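Local coordinates for protein cryptic loci regulator 2 (Schizosaccharomyces pombe 972h-, PDB 5IKJ) that promotes transcriptional silencing upstream of histone deacetylases in the mating-type region and at the centromere, and supports nucleosome positioning and the silencing function of the SHREC repressor complex, at residues Leu63-Phe68 with Asp137-Tyr142; Phe228-Asp233 with Lys388-Asp393; Trp334-Ile339 with Asp377-Ile382. All coordinates share one frame; numbering follows the deposited sequence.

Overall arrangement
Contact 1 closes first along the sequence, joining the end of helix 50-67 to the loop between strands 133-135 and 143-144. Contact 2 then sets helix 214-237 against strand 387-390, and contact 3, pairing strands 333-340 and 377-384, is nested inside the loop that contact 2 closes. Contacts 2 and 3, with centres about 11 Å apart, touch where strands 377-384 and 387-390 pair in one mixed sheet (Leu389 with Ile382, Ile391 with Tyr380). Contact 1 lies about 23 Å from contact 2, centre to centre, and across the chain's centre from contact 3. Helix 214-237 thus packs directly on the sheet, whereas contact 1 lies off it, tied to the same helix through His66 and Glu225.

Contact 1 of 3, residues Leu63-Phe68 with Asp137-Tyr142; sequences LAQHVF and DSFENY
Ala64, Gln65 and Phe68, on the last turn of helix 50-67 and just beyond it, receive Phe139 and Tyr142 from the loop before strand 143-144. The close packing centres on the small Ala64: its CB lies 3.7 Å from Tyr142 CG and 3.9 Å from Phe139 CB. Farther along, the far end of the Phe139 ring reaches Phe68, with CZ 3.7 Å from Phe68 CB, and the two side chains cross at about a right angle. With CG beside the backbone N (chi1 -51°), the Phe139 ring runs toward the helix end; Ala64 O lies above one face, near the rim, and Asp137 O of the same loop over the centre of the other. The Tyr142 hydroxyl is bonded within the loop region, to Thr136 O. Toward solvent the fit is looser. Gln65 CG still rests 3.6 Å from Phe139 CB, but its amide NE2 comes no nearer to the exposed Glu140 than 4.2 Å, at CG. No hydrogen bond joins the two segments, so the helix end and the loop are held together mainly by apolar surface, and the fit of Phe139 and Tyr142 round Ala64 and Phe68 probably fixes how they meet.

Contact 2 of 3, residues Phe228-Asp233 with Lys388-Asp393; sequences FHECKD and KLWIND
Cys231 and Trp390 mark the nearest approach of the backbones, their CA atoms 6.5 Å apart where helix segment 228-233 passes strand 388-390 almost perpendicularly, at 96° between chain directions and 9.6 Å between axes. The indole of Trp390 lies against the helix with one face under the backbone, Cys231 CA sitting 3.7 Å above its plane toward the rim. Cys231 CB comes to 3.4 Å from Trp390 CE3, a tight apolar approach. With SG anti to its backbone N (chi1 -177°), Cys231 also makes an oblique sulfur-aromatic contact, SG lying 4.4 Å from the centroid of the six-membered ring of Trp390. The same sulfur touches CG1 of Ile391 and lies 3.5 Å from Ile391 O, in the type II turn that runs from Trp390 to Asp393.

At the edge of the same six-membered ring, on its CZ2 side, the extended side chain of Glu230 puts OE2 in the ring plane, 3.4 Å from Trp390 CZ2. The carboxylate is turned 72° from the ring. OE2 also takes the charged end of Lys388 in a salt bridge; its modelled length of 2.5 Å to NZ is very short and should not be read closely. Lys388 is extended as well, and the two side chains meet at about a right angle. NZ has further acceptors in Leu244 O and the backbone of another protein chain, which also bonds Glu230 OE1, so this buried ion pair is tied into the interface between the chains.

The indole N-H is bonded to OD2 of Asp234, one turn after Glu230 on helix 214-237. On the strand side, backbone bonds link Leu389 to Ile382 and Ile391 to Tyr380 in strand 377-384, whose Tyr380 also packs on Cys231, so strand 377-384 also lies against the helix.

Contact 3 of 3, residues Trp334-Ile339 with Asp377-Ile382; sequences WNLFGI and DHFYGI
A classic beta bulge, with Tyr380 and Gly381 both facing Phe337, interrupts the antiparallel pairing of strands 333-340 and 377-384. Phe337 N donates to Gly381 O at 3.2 Å, and Gly381 N returns a weak bond to Phe337 O. Within the bulge, Tyr380 N donates to Gly338 O at 2.7 Å, the donor standing above the carbonyl plane. Phe337 CG is placed between the backbone N and carbonyl carbon (chi1 56°), and its ring lies over the opposing strand in a CH-pi contact, Gly381 CA 4.1 Å from the ring centroid; a side chain on Gly381 would collide with this ring. On the other face of the sheet, Leu336 CD1 stands over one face of the Phe379 ring, 4.1 Å from its centroid, and Ile339 CG1 over the opposite face. An alanine in place of Phe379 would probably open a gap between Leu336 and Ile339, both losing the ring they pack on. Leu336 CD2 also meets Ile382 CD1 at 3.8 Å, and both residues pack on Val425 of strand 425-436. The chain turns a corner at Tyr380, whose side chain reaches Met227 and Phe228 of helix 214-237, while Phe337 meets Trp390 of strand 387-390 edge-to-face.

Contact 1 of 3, residues Leu63-Phe68 with Asp137-Tyr142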
loop_
_atom_site.group_PDB
_atom_site.type_symbol
_atom_site.label_atom_id
_atom_site.label_comp_id
_atom_site.label_asym_id
_atom_site.label_seq_id
_atom_site.Cartn_x
_atom_site.Cartn_y
_atom_site.Cartn_z
ATOM N N LEU A 63 -11.861 -4.463 -14.694
ATOM C CA LEU A 63 -12.158 -3.185 -14.060
ATOM C C LEU A 63 -12.510 -3.387 -12.592
ATOM O O LEU A 63 -11.965 -2.712 -11.710
ATOM C CB LEU A 63 -13.298 -2.481 -14.798
ATOM C CG LEU A 63 -13.681 -1.098 -14.262
ATOM C CD1 LEU A 63 -12.482 -0.159 -14.289
ATOM C CD2 LEU A 63 -14.839 -0.505 -15.056
ATOM N N ALA A 64 -13.412 -4.330 -12.308
ATOM C CA ALA A 64 -13.809 -4.586 -10.928
ATOM C C ALA A 64 -12.615 -4.983 -10.072
ATOM O O ALA A 64 -12.462 -4.503 -8.944
ATOM C CB ALA A 64 -14.881 -5.675 -10.885
ATOM N N GLN A 65 -11.758 -5.866 -10.590
ATOM C CA GLN A 65 -10.567 -6.266 -9.850
ATOM C C GLN A 65 -9.569 -5.126 -9.715
ATOM O O GLN A 65 -8.693 -5.185 -8.849
ATOM C CB GLN A 65 -9.908 -7.466 -10.533
ATOM C CG GLN A 65 -10.763 -8.725 -10.511
ATOM C CD GLN A 65 -10.225 -9.819 -11.412
ATOM O OE1 GLN A 65 -9.197 -9.648 -12.068
ATOM N NE2 GLN A 65 -10.920 -10.950 -11.450
ATOM N N HIS A 66 -9.686 -4.090 -10.547
ATOM C CA HIS A 66 -8.803 -2.938 -10.430
ATOM C C HIS A 66 -9.348 -1.936 -9.420
ATOM O O HIS A 66 -8.638 -1.525 -8.495
ATOM C CB HIS A 66 -8.629 -2.281 -11.799
ATOM C CG HIS A 66 -7.393 -1.447 -11.922
ATOM N ND1 HIS A 66 -6.967 -0.930 -13.127
ATOM C CD2 HIS A 66 -6.493 -1.034 -10.998
ATOM C CE1 HIS A 66 -5.858 -0.239 -12.942
ATOM N NE2 HIS A 66 -5.548 -0.286 -11.658
ATOM N N VAL A 67 -10.613 -1.541 -9.574
ATOM C CA VAL A 67 -11.183 -0.518 -8.702
ATOM C C VAL A 67 -11.320 -1.042 -7.280
ATOM O O VAL A 67 -11.041 -0.327 -6.310
ATOM C CB VAL A 67 -12.537 -0.031 -9.248
ATOM C CG1 VAL A 67 -13.010 1.196 -8.477
ATOM C CG2 VAL A 67 -12.434 0.292 -10.722
ATOM N N PHE A 68 -11.758 -2.291 -7.131
ATOM C CA PHE A 68 -11.944 -2.902 -5.823
ATOM C C PHE A 68 -10.794 -3.825 -5.445
ATOM O O PHE A 68 -10.965 -4.701 -4.590
ATOM C CB PHE A 68 -13.270 -3.660 -5.785
ATOM C CG PHE A 68 -14.459 -2.809 -6.127
ATOM C CD1 PHE A 68 -14.798 -1.724 -5.336
ATOM C CD2 PHE A 68 -15.237 -3.091 -7.238
ATOM C CE1 PHE A 68 -15.888 -0.937 -5.645
ATOM C CE2 PHE A 68 -16.330 -2.307 -7.552
ATOM C CZ PHE A 68 -16.656 -1.228 -6.754
ATOM N N ASP A 137 -18.452 -10.343 -3.711
ATOM C CA ASP A 137 -17.039 -9.991 -3.753
ATOM C C ASP A 137 -16.244 -10.827 -4.746
ATOM O O ASP A 137 -15.028 -10.641 -4.860
ATOM C CB ASP A 137 -16.419 -10.121 -2.356
ATOM C CG ASP A 137 -16.689 -11.470 -1.720
ATOM O OD1 ASP A 137 -16.968 -12.435 -2.461
ATOM O OD2 ASP A 137 -16.620 -11.565 -0.476
ATOM N N SER A 138 -16.893 -11.741 -5.465
ATOM C CA SER A 138 -16.238 -12.509 -6.522
ATOM C C SER A 138 -16.322 -11.684 -7.799
ATOM O O SER A 138 -17.352 -11.668 -8.478
ATOM C CB SER A 138 -16.893 -13.874 -6.689
ATOM O OG SER A 138 -18.245 -13.745 -7.096
ATOM N N PHE A 139 -15.229 -10.993 -8.128
ATOM C CA PHE A 139 -15.255 -10.037 -9.227
ATOM C C PHE A 139 -15.255 -10.703 -10.596
ATOM O O PHE A 139 -15.423 -10.005 -11.601
ATOM C CB PHE A 139 -14.069 -9.082 -9.104
ATOM C CG PHE A 139 -13.951 -8.449 -7.749
ATOM C CD1 PHE A 139 -14.955 -7.624 -7.269
ATOM C CD2 PHE A 139 -12.843 -8.682 -6.954
ATOM C CE1 PHE A 139 -14.854 -7.043 -6.019
ATOM C CE2 PHE A 139 -12.735 -8.101 -5.704
ATOM C CZ PHE A 139 -13.742 -7.280 -5.236
ATOM N N GLU A 140 -15.082 -12.025 -10.662
ATOM C CA GLU A 140 -15.168 -12.725 -11.938
ATOM C C GLU A 140 -16.560 -12.656 -12.552
ATOM O O GLU A 140 -16.710 -12.987 -13.734
ATOM C CB GLU A 140 -14.753 -14.189 -11.765
ATOM C CG GLU A 140 -13.284 -14.380 -11.415
ATOM C CD GLU A 140 -12.782 -15.776 -11.730
ATOM O OE1 GLU A 140 -13.512 -16.751 -11.452
ATOM O OE2 GLU A 140 -11.659 -15.899 -12.266
ATOM N N ASN A 141 -17.571 -12.234 -11.791
ATOM C CA ASN A 141 -18.934 -12.152 -12.298
ATOM C C ASN A 141 -19.294 -10.779 -12.844
ATOM O O ASN A 141 -20.243 -10.672 -13.631
ATOM C CB ASN A 141 -19.929 -12.520 -11.192
ATOM C CG ASN A 141 -20.152 -14.014 -11.080
ATOM O OD1 ASN A 141 -19.243 -14.810 -11.316
ATOM N ND2 ASN A 141 -21.370 -14.403 -10.728
ATOM N N TYR A 142 -18.572 -9.732 -12.455
ATOM C CA TYR A 142 -18.896 -8.390 -12.914
ATOM C C TYR A 142 -18.761 -8.302 -14.431
ATOM O O TYR A 142 -18.021 -9.059 -15.064
ATOM C CB TYR A 142 -17.988 -7.355 -12.249
ATOM C CG TYR A 142 -18.249 -7.143 -10.773
ATOM C CD1 TYR A 142 -18.170 -8.196 -9.874
ATOM C CD2 TYR A 142 -18.556 -5.881 -10.276
ATOM C CE1 TYR A 142 -18.397 -8.005 -8.525
ATOM C CE2 TYR A 142 -18.786 -5.680 -8.927
ATOM C CZ TYR A 142 -18.705 -6.747 -8.057
ATOM O OH TYR A 142 -18.934 -6.557 -6.714
#

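Contact 2 of 3, residues Phe228-Asp233 with Lys388-Asp393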
loop_
_atom_site.group_PDB
_atom_site.type_symbol
_atom_site.label_atom_id
_atom_site.label_comp_id
_atom_site.label_asym_id
_atom_site.label_seq_id
_atom_site.Cartn_x
_atom_site.Cartn_y
_atom_site.Cartn_z
ATOM N N PHE A 228 -0.016 1.314 -1.738
ATOM C CA PHE A 228 -1.243 1.470 -0.963
ATOM C C PHE A 228 -1.541 0.212 -0.160
ATOM O O PHE A 228 -1.853 0.278 1.035
ATOM C CB PHE A 228 -2.413 1.798 -1.893
ATOM C CG PHE A 228 -3.760 1.654 -1.242
ATOM C CD1 PHE A 228 -4.282 2.675 -0.465
ATOM C CD2 PHE A 228 -4.505 0.497 -1.408
ATOM C CE1 PHE A 228 -5.518 2.544 0.136
ATOM C CE2 PHE A 228 -5.742 0.361 -0.808
ATOM C CZ PHE A 228 -6.250 1.386 -0.035
ATOM N N HIS A 229 -1.442 -0.953 -0.804
ATOM C CA HIS A 229 -1.765 -2.202 -0.124
ATOM C C HIS A 229 -0.674 -2.610 0.857
ATOM O O HIS A 229 -0.966 -3.260 1.867
ATOM C CB HIS A 229 -2.016 -3.300 -1.152
ATOM C CG HIS A 229 -3.354 -3.200 -1.812
ATOM N ND1 HIS A 229 -4.532 -3.438 -1.139
ATOM C CD2 HIS A 229 -3.705 -2.877 -3.079
ATOM C CE1 HIS A 229 -5.551 -3.269 -1.962
ATOM N NE2 HIS A 229 -5.077 -2.930 -3.147
ATOM N N GLU A 230 0.581 -2.247 0.585
ATOM C CA GLU A 230 1.623 -2.425 1.592
ATOM C C GLU A 230 1.328 -1.579 2.823
ATOM O O GLU A 230 1.513 -2.029 3.960
ATOM C CB GLU A 230 2.989 -2.062 1.008
ATOM C CG GLU A 230 4.159 -2.378 1.928
ATOM C CD GLU A 230 5.484 -1.905 1.368
ATOM O OE1 GLU A 230 5.562 -1.667 0.141
ATOM O OE2 GLU A 230 6.449 -1.769 2.152
ATOM N N CYS A 231 0.866 -0.347 2.609
ATOM C CA CYS A 231 0.470 0.515 3.716
ATOM C C CYS A 231 -0.707 -0.083 4.474
ATOM O O CYS A 231 -0.672 -0.216 5.703
ATOM C CB CYS A 231 0.113 1.897 3.170
ATOM S SG CYS A 231 -0.308 3.104 4.418
ATOM N N LYS A 232 -1.763 -0.450 3.749
ATOM C CA LYS A 232 -2.944 -1.022 4.383
ATOM C C LYS A 232 -2.589 -2.266 5.187
ATOM O O LYS A 232 -3.093 -2.461 6.299
ATOM C CB LYS A 232 -3.990 -1.349 3.317
ATOM C CG LYS A 232 -5.382 -1.621 3.857
ATOM C CD LYS A 232 -6.376 -1.807 2.720
ATOM C CE LYS A 232 -7.757 -2.205 3.222
ATOM N NZ LYS A 232 -8.422 -1.122 4.000
ATOM N N ASP A 233 -1.713 -3.117 4.647
ATOM C CA ASP A 233 -1.344 -4.334 5.360
ATOM C C ASP A 233 -0.525 -4.022 6.606
ATOM O O ASP A 233 -0.696 -4.670 7.644
ATOM C CB ASP A 233 -0.573 -5.275 4.432
ATOM C CG ASP A 233 -1.431 -5.810 3.300
ATOM O OD1 ASP A 233 -2.672 -5.696 3.384
ATOM O OD2 ASP A 233 -0.862 -6.349 2.328
ATOM N N LYS A 388 10.229 1.138 9.595
ATOM C CA LYS A 388 9.392 1.749 8.574
ATOM C C LYS A 388 8.147 2.329 9.231
ATOM O O LYS A 388 7.543 1.694 10.101
ATOM C CB LYS A 388 8.994 0.715 7.521
ATOM C CG LYS A 388 8.753 1.264 6.124
ATOM C CD LYS A 388 8.479 0.129 5.147
ATOM C CE LYS A 388 8.410 0.616 3.708
ATOM N NZ LYS A 388 8.496 -0.517 2.746
ATOM N N LEU A 389 7.763 3.534 8.814
ATOM C CA LEU A 389 6.604 4.212 9.377
ATOM C C LEU A 389 5.671 4.659 8.263
ATOM O O LEU A 389 6.107 5.006 7.163
ATOM C CB LEU A 389 7.012 5.417 10.230
ATOM C CG LEU A 389 7.544 5.078 11.623
ATOM C CD1 LEU A 389 8.172 6.304 12.264
ATOM C CD2 LEU A 389 6.433 4.524 12.509
ATOM N N TRP A 390 4.376 4.647 8.569
ATOM C CA TRP A 390 3.340 4.922 7.588
ATOM C C TRP A 390 2.326 5.916 8.136
ATOM O O TRP A 390 2.253 6.177 9.340
ATOM C CB TRP A 390 2.575 3.652 7.196
ATOM C CG TRP A 390 3.362 2.571 6.502
ATOM C CD1 TRP A 390 3.995 1.507 7.090
ATOM C CD2 TRP A 390 3.561 2.421 5.089
ATOM N NE1 TRP A 390 4.582 0.717 6.131
ATOM C CE2 TRP A 390 4.333 1.255 4.896
ATOM C CE3 TRP A 390 3.167 3.160 3.970
ATOM C CZ2 TRP A 390 4.720 0.817 3.629
ATOM C CZ3 TRP A 390 3.555 2.722 2.713
ATOM C CH2 TRP A 390 4.322 1.562 2.554
ATOM N N ILE A 391 1.527 6.461 7.219
ATOM C CA ILE A 391 0.252 7.048 7.598
ATOM C C ILE A 391 -0.685 5.927 8.034
ATOM O O ILE A 391 -0.629 4.803 7.515
ATOM C CB ILE A 391 -0.353 7.862 6.438
ATOM C CG1 ILE A 391 -0.582 6.970 5.212
ATOM C CG2 ILE A 391 0.556 9.038 6.089
ATOM C CD1 ILE A 391 -1.309 7.653 4.065
ATOM N N ASN A 392 -1.548 6.224 9.005
ATOM C CA ASN A 392 -2.469 5.261 9.610
ATOM C C ASN A 392 -1.734 4.337 10.571
ATOM O O ASN A 392 -2.327 3.364 11.067
ATOM C CB ASN A 392 -3.198 4.421 8.554
ATOM C CG ASN A 392 -4.488 3.817 9.072
ATOM O OD1 ASN A 392 -5.270 4.483 9.751
ATOM N ND2 ASN A 392 -4.717 2.546 8.754
ATOM N N ASP A 393 -0.465 4.610 10.854
ATOM C CA ASP A 393 0.371 3.773 11.699
ATOM C C ASP A 393 0.363 4.302 13.133
ATOM O O ASP A 393 -0.192 5.362 13.430
ATOM C CB ASP A 393 1.796 3.735 11.135
ATOM C CG ASP A 393 2.659 2.667 11.774
ATOM O OD1 ASP A 393 2.109 1.754 12.428
ATOM O OD2 ASP A 393 3.894 2.742 11.618
#

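Contact 3 of 3, residues Trp334-Ile339 with Asp377-Ile382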
loop_
_atom_site.group_PDB
_atom_site.type_symbol
_atom_site.label_atom_id
_atom_site.label_comp_id
_atom_site.label_asym_id
_atom_site.label_seq_id
_atom_site.Cartn_x
_atom_site.Cartn_y
_atom_site.Cartn_z
ATOM N N TRP A 334 17.427 8.051 7.077
ATOM C CA TRP A 334 15.979 8.136 6.945
ATOM C C TRP A 334 15.663 8.651 5.550
ATOM O O TRP A 334 16.448 9.398 4.961
ATOM C CB TRP A 334 15.355 9.047 8.011
ATOM C CG TRP A 334 15.822 10.474 7.956
ATOM C CD1 TRP A 334 16.913 11.004 8.583
ATOM C CD2 TRP A 334 15.202 11.555 7.247
ATOM N NE1 TRP A 334 17.013 12.346 8.304
ATOM C CE2 TRP A 334 15.976 12.709 7.487
ATOM C CE3 TRP A 334 14.071 11.658 6.432
ATOM C CZ2 TRP A 334 15.653 13.950 6.941
ATOM C CZ3 TRP A 334 13.754 12.893 5.890
ATOM C CH2 TRP A 334 14.543 14.021 6.147
ATOM N N ASN A 335 14.512 8.237 5.022
ATOM C CA ASN A 335 14.103 8.672 3.692
ATOM C C ASN A 335 12.588 8.646 3.577
ATOM O O ASN A 335 11.951 7.650 3.933
ATOM C CB ASN A 335 14.737 7.791 2.607
ATOM C CG ASN A 335 14.398 6.321 2.767
ATOM O OD1 ASN A 335 14.841 5.672 3.715
ATOM N ND2 ASN A 335 13.630 5.783 1.827
ATOM N N LEU A 336 12.021 9.746 3.083
ATOM C CA LEU A 336 10.607 9.788 2.750
ATOM C C LEU A 336 10.347 8.996 1.474
ATOM O O LEU A 336 11.229 8.835 0.627
ATOM C CB LEU A 336 10.144 11.234 2.560
ATOM C CG LEU A 336 10.011 12.134 3.789
ATOM C CD1 LEU A 336 10.145 13.590 3.376
ATOM C CD2 LEU A 336 8.678 11.903 4.483
ATOM N N PHE A 337 9.119 8.501 1.337
ATOM C CA PHE A 337 8.717 7.801 0.127
ATOM C C PHE A 337 7.205 7.886 -0.028
ATOM O O PHE A 337 6.472 8.102 0.939
ATOM C CB PHE A 337 9.165 6.332 0.146
ATOM C CG PHE A 337 8.673 5.560 1.338
ATOM C CD1 PHE A 337 7.412 4.989 1.339
ATOM C CD2 PHE A 337 9.478 5.399 2.450
ATOM C CE1 PHE A 337 6.959 4.279 2.433
ATOM C CE2 PHE A 337 9.033 4.686 3.548
ATOM C CZ PHE A 337 7.771 4.126 3.540
ATOM N N GLY A 338 6.751 7.714 -1.266
ATOM C CA GLY A 338 5.333 7.633 -1.549
ATOM C C GLY A 338 4.616 8.965 -1.521
ATOM O O GLY A 338 3.629 9.130 -0.796
ATOM N N ILE A 339 5.095 9.926 -2.311
ATOM C CA ILE A 339 4.432 11.219 -2.390
ATOM C C ILE A 339 3.065 11.046 -3.037
ATOM O O ILE A 339 2.889 10.232 -3.954
ATOM C CB ILE A 339 5.300 12.221 -3.170
ATOM C CG1 ILE A 339 4.763 13.644 -2.995
ATOM C CG2 ILE A 339 5.359 11.851 -4.646
ATOM C CD1 ILE A 339 5.729 14.722 -3.449
ATOM N N ASP A 377 4.084 19.001 0.703
ATOM C CA ASP A 377 4.195 17.690 0.081
ATOM C C ASP A 377 3.861 16.625 1.116
ATOM O O ASP A 377 4.391 16.646 2.231
ATOM C CB ASP A 377 5.601 17.468 -0.478
ATOM C CG ASP A 377 5.877 18.301 -1.712
ATOM O OD1 ASP A 377 4.908 18.712 -2.386
ATOM O OD2 ASP A 377 7.063 18.539 -2.016
ATOM N N HIS A 378 2.978 15.702 0.748
ATOM C CA HIS A 378 2.523 14.648 1.640
ATOM C C HIS A 378 3.082 13.306 1.184
ATOM O O HIS A 378 3.289 13.076 -0.010
ATOM C CB HIS A 378 0.994 14.603 1.686
ATOM C CG HIS A 378 0.373 15.872 2.184
ATOM N ND1 HIS A 378 -0.131 16.003 3.461
ATOM C CD2 HIS A 378 0.192 17.072 1.583
ATOM C CE1 HIS A 378 -0.602 17.227 3.622
ATOM N NE2 HIS A 378 -0.418 17.896 2.498
ATOM N N PHE A 379 3.326 12.420 2.148
ATOM C CA PHE A 379 4.054 11.187 1.889
ATOM C C PHE A 379 3.396 10.016 2.603
ATOM O O PHE A 379 2.950 10.139 3.747
ATOM C CB PHE A 379 5.516 11.314 2.334
ATOM C CG PHE A 379 6.309 12.291 1.521
ATOM C CD1 PHE A 379 6.958 11.885 0.369
ATOM C CD2 PHE A 379 6.400 13.619 1.902
ATOM C CE1 PHE A 379 7.686 12.781 -0.387
ATOM C CE2 PHE A 379 7.127 14.522 1.149
ATOM C CZ PHE A 379 7.772 14.100 0.004
ATOM N N TYR A 380 3.355 8.874 1.912
ATOM C CA TYR A 380 2.786 7.661 2.492
ATOM C C TYR A 380 3.530 7.239 3.751
ATOM O O TYR A 380 2.914 6.764 4.715
ATOM C CB TYR A 380 2.831 6.530 1.468
ATOM C CG TYR A 380 1.510 6.198 0.831
ATOM C CD1 TYR A 380 1.047 6.905 -0.268
ATOM C CD2 TYR A 380 0.735 5.158 1.315
ATOM C CE1 TYR A 380 -0.159 6.588 -0.860
ATOM C CE2 TYR A 380 -0.466 4.838 0.736
ATOM C CZ TYR A 380 -0.913 5.551 -0.350
ATOM O OH TYR A 380 -2.118 5.212 -0.920
ATOM N N GLY A 381 4.850 7.383 3.761
ATOM C CA GLY A 381 5.621 6.831 4.858
ATOM C C GLY A 381 7.042 7.346 4.858
ATOM O O GLY A 381 7.435 8.173 4.031
ATOM N N ILE A 382 7.816 6.826 5.808
ATOM C CA ILE A 382 9.182 7.276 6.036
ATOM C C ILE A 382 9.942 6.176 6.763
ATOM O O ILE A 382 9.436 5.591 7.727
ATOM C CB ILE A 382 9.198 8.587 6.844
ATOM C CG1 ILE A 382 10.614 9.158 6.928
ATOM C CG2 ILE A 382 8.633 8.360 8.243
ATOM C CD1 ILE A 382 10.663 10.582 7.452
#